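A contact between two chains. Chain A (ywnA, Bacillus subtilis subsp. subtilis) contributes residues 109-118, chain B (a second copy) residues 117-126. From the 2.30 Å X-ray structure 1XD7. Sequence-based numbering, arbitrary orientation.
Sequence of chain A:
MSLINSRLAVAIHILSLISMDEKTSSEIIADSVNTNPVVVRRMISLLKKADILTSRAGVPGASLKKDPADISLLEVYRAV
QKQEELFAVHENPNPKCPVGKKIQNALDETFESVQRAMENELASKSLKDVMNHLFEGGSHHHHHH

Chain A 109-118: ETFESVQRAM
Chain B, residues 117-126: AMENELASKS

Residues 109-118 of chain A form an uninterrupted helical segment that runs roughly antiparallel to the helix beginning chain B's stretch, with 149° between their N-to-C directions and 8.4 Å between the axes at closest approach. The register follows from the CA atoms: those of A117(A) and A117(B) lie 6.2 Å apart, those of V114(A) and M118(B) 5.5 Å, and those of T110(A) and K125(B) 8.2 Å. Chain B is helical from 117 through at least 121; by K125(B), with phi/psi of -81/163°, the backbone is extended, and this residue meets the N-terminal half of the chain A stretch. Together the stretches bury 425 Å².

V114(A) covers the most surface, 76 Å². Its CA-to-CB bond points sideways, and with chi1 at 163° (t) both methyls reach chain B. CG1 of V114(A) packs 3.6 Å from CG of M118(B), while CG2 of V114(A) lies 3.6 Å from CB of E121(B) and 3.9 Å from CD2 of L122(B). A short, branched side chain suits this place, because it fills the space between closely spaced helices without needing to extend. M118(B) leaves sideways with chi1 -164° (t), chi2 -121° between wells and chi3 -78° (m); its end leads away, so the middle of the side chain meets the valine. L122(B), buried and in the m,t conformation (chi1 -65°, chi2 173°), brings its end nearer to chain A and extends the apolar patch.

E121(B), with 56 Å² covered, joins this patch to a polar one. Its CA-to-CB bond points toward chain A, and chi1 -92° (between wells), chi2 -54° (m) and chi3 -65° fold the chain so that its methylenes serve as apolar surface: besides the contact of CB with the valine, CG of E121(B) lies 3.9 Å from CB of A117(A). That alanine also points toward chain B, and its single methyl offers an apolar surface to the glutamate's aliphatic part. The carboxylate accepts a hydrogen bond from OG of S113(A) to OE1 of E121(B), at 2.7 Å. S113(A), one turn before A117(A), points toward chain B, and chi1 173° (t) directs its short hydroxyl to the acid.

K125(B), covered over 54 Å², completes the polar end. Its CA-to-CB bond points toward chain A, and the chi angles -43° (m), -53° (m), 176° (t) and 54° (p) place NZ of K125(B) 3.4 Å from OG of S113(A) and 3.7 Å from CG2 of T110(A). The same NZ of K125(B) forms a long salt bridge within chain B to OE1 of E121(B), also at 3.7 Å, so the lysine's charge lies beside the carboxylate that receives the serine hydrogen bond. T110(A), buried with chi1 -49° (m), offers its methyl to the lysine end, while OG1 of T110(A) donates a very short 2.4 Å hydrogen bond to OE1 of E109(A). In chain B, OG of S124(B) donates an equally short 2.4 Å bond to the backbone O of E121(B), just before K125(B).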

# COMPACT_ATOMS: atom_id res chain seq x y z
N GLU A 109 0.33 13.35 -7.28
CA GLU A 109 0.23 12.66 -8.54
C GLU A 109 1.09 11.40 -8.59
O GLU A 109 0.66 10.37 -9.13
CB GLU A 109 0.56 13.62 -9.68
CG GLU A 109 1.90 14.27 -9.55
CD GLU A 109 3.02 13.28 -9.76
OE1 GLU A 109 4.11 13.45 -9.18
OE2 GLU A 109 2.79 12.31 -10.52
N THR A 110 2.29 11.45 -8.02
CA THR A 110 3.17 10.28 -8.04
C THR A 110 2.44 9.11 -7.40
O THR A 110 2.35 8.03 -7.98
CB THR A 110 4.47 10.54 -7.28
OG1 THR A 110 5.04 11.78 -7.71
CG2 THR A 110 5.45 9.43 -7.55
N PHE A 111 1.90 9.34 -6.21
CA PHE A 111 1.14 8.33 -5.49
C PHE A 111 0.01 7.78 -6.35
O PHE A 111 -0.56 6.74 -6.03
CB PHE A 111 0.54 8.91 -4.22
CG PHE A 111 1.55 9.29 -3.19
CD1 PHE A 111 1.14 9.87 -2.00
CD2 PHE A 111 2.91 9.09 -3.42
CE1 PHE A 111 2.08 10.25 -1.05
CE2 PHE A 111 3.85 9.46 -2.48
CZ PHE A 111 3.44 10.04 -1.29
N GLU A 112 -0.32 8.50 -7.42
CA GLU A 112 -1.38 8.06 -8.30
C GLU A 112 -0.78 7.16 -9.36
O GLU A 112 -1.44 6.29 -9.90
CB GLU A 112 -2.07 9.26 -8.95
CG GLU A 112 -3.48 8.97 -9.41
CD GLU A 112 -4.31 10.23 -9.51
OE1 GLU A 112 -4.39 10.97 -8.50
OE2 GLU A 112 -4.89 10.49 -10.59
N SER A 113 0.49 7.38 -9.65
CA SER A 113 1.19 6.57 -10.63
C SER A 113 1.43 5.20 -9.99
O SER A 113 1.15 4.16 -10.58
CB SER A 113 2.53 7.23 -10.99
OG SER A 113 3.31 6.38 -11.81
N VAL A 114 1.94 5.22 -8.76
CA VAL A 114 2.20 4.00 -8.02
C VAL A 114 0.90 3.28 -7.77
O VAL A 114 0.81 2.05 -7.85
CB VAL A 114 2.85 4.31 -6.67
CG1 VAL A 114 2.73 3.10 -5.75
CG2 VAL A 114 4.31 4.69 -6.88
N GLN A 115 -0.11 4.07 -7.47
CA GLN A 115 -1.43 3.54 -7.20
C GLN A 115 -1.92 2.77 -8.42
O GLN A 115 -2.34 1.62 -8.31
CB GLN A 115 -2.38 4.70 -6.91
CG GLN A 115 -3.84 4.32 -6.74
CD GLN A 115 -4.10 3.55 -5.47
OE1 GLN A 115 -3.47 3.79 -4.44
NE2 GLN A 115 -5.05 2.62 -5.53
N ARG A 116 -1.87 3.41 -9.58
CA ARG A 116 -2.32 2.78 -10.81
C ARG A 116 -1.53 1.49 -11.00
O ARG A 116 -2.09 0.47 -11.38
CB ARG A 116 -2.13 3.71 -12.01
CG ARG A 116 -3.03 4.95 -12.05
CD ARG A 116 -4.49 4.60 -12.31
NE ARG A 116 -5.21 4.30 -11.07
CZ ARG A 116 -5.65 5.23 -10.22
NH1 ARG A 116 -5.45 6.52 -10.47
NH2 ARG A 116 -6.28 4.87 -9.11
N ALA A 117 -0.23 1.54 -10.73
CA ALA A 117 0.60 0.36 -10.86
C ALA A 117 0.01 -0.73 -9.96
O ALA A 117 -0.39 -1.78 -10.45
CB ALA A 117 2.01 0.68 -10.45
N MET A 118 -0.05 -0.48 -8.66
CA MET A 118 -0.63 -1.44 -7.72
C MET A 118 -1.89 -1.99 -8.41
O MET A 118 -1.98 -3.18 -8.70
CB MET A 118 -0.99 -0.72 -6.40
CG MET A 118 -1.27 -1.61 -5.16
SD MET A 118 -2.94 -1.43 -4.41
CE MET A 118 -2.74 0.13 -3.48
N ALA B 117 5.75 -4.31 -8.12
CA ALA B 117 5.21 -3.27 -8.98
C ALA B 117 5.32 -1.94 -8.23
O ALA B 117 6.00 -1.03 -8.69
CB ALA B 117 3.77 -3.58 -9.31
N MET B 118 4.65 -1.83 -7.09
CA MET B 118 4.72 -0.61 -6.28
C MET B 118 6.19 -0.17 -6.31
O MET B 118 6.52 0.91 -6.81
CB MET B 118 4.28 -0.93 -4.83
CG MET B 118 3.93 0.28 -3.92
SD MET B 118 4.92 0.44 -2.38
CE MET B 118 4.14 -0.83 -1.32
N GLU B 119 7.07 -1.04 -5.82
CA GLU B 119 8.50 -0.74 -5.76
C GLU B 119 9.15 -0.35 -7.07
O GLU B 119 10.16 0.36 -7.08
CB GLU B 119 9.27 -1.92 -5.19
CG GLU B 119 9.04 -2.21 -3.73
CD GLU B 119 10.03 -3.23 -3.20
OE1 GLU B 119 10.11 -4.33 -3.79
OE2 GLU B 119 10.73 -2.95 -2.20
N ASN B 120 8.61 -0.82 -8.18
CA ASN B 120 9.22 -0.49 -9.45
C ASN B 120 8.93 0.94 -9.92
O ASN B 120 9.77 1.55 -10.59
CB ASN B 120 8.83 -1.54 -10.50
CG ASN B 120 9.70 -2.78 -10.39
OD1 ASN B 120 9.39 -3.82 -10.97
ND2 ASN B 120 10.79 -2.68 -9.64
N GLU B 121 7.77 1.48 -9.57
CA GLU B 121 7.48 2.86 -9.93
C GLU B 121 8.39 3.75 -9.09
O GLU B 121 9.15 4.56 -9.62
CB GLU B 121 6.03 3.20 -9.62
CG GLU B 121 5.12 2.97 -10.80
CD GLU B 121 5.61 3.70 -12.03
OE1 GLU B 121 5.63 4.95 -12.00
OE2 GLU B 121 6.00 3.03 -13.01
N LEU B 122 8.34 3.57 -7.77
CA LEU B 122 9.16 4.36 -6.86
C LEU B 122 10.60 4.45 -7.29
O LEU B 122 11.32 5.36 -6.89
CB LEU B 122 9.13 3.78 -5.46
CG LEU B 122 7.79 3.81 -4.76
CD1 LEU B 122 7.93 3.04 -3.46
CD2 LEU B 122 7.36 5.24 -4.51
N ALA B 123 11.04 3.49 -8.09
CA ALA B 123 12.42 3.51 -8.55
C ALA B 123 12.51 4.24 -9.88
O ALA B 123 13.59 4.54 -10.36
CB ALA B 123 12.94 2.09 -8.68
N SER B 124 11.37 4.52 -10.48
CA SER B 124 11.35 5.20 -11.76
C SER B 124 11.52 6.71 -11.56
O SER B 124 12.27 7.36 -12.29
CB SER B 124 10.04 4.92 -12.49
OG SER B 124 8.94 5.46 -11.80
N LYS B 125 10.84 7.26 -10.55
CA LYS B 125 10.92 8.68 -10.27
C LYS B 125 12.17 9.01 -9.47
O LYS B 125 12.80 8.12 -8.90
CB LYS B 125 9.70 9.14 -9.48
CG LYS B 125 8.41 8.55 -9.99
CD LYS B 125 8.23 8.80 -11.46
CE LYS B 125 6.97 8.12 -11.95
NZ LYS B 125 5.80 8.53 -11.12
N SER B 126 12.52 10.29 -9.45
CA SER B 126 13.68 10.78 -8.73
C SER B 126 13.23 11.95 -7.86
O SER B 126 12.11 12.44 -8.00
CB SER B 126 14.74 11.29 -9.70
OG SER B 126 14.34 12.52 -10.29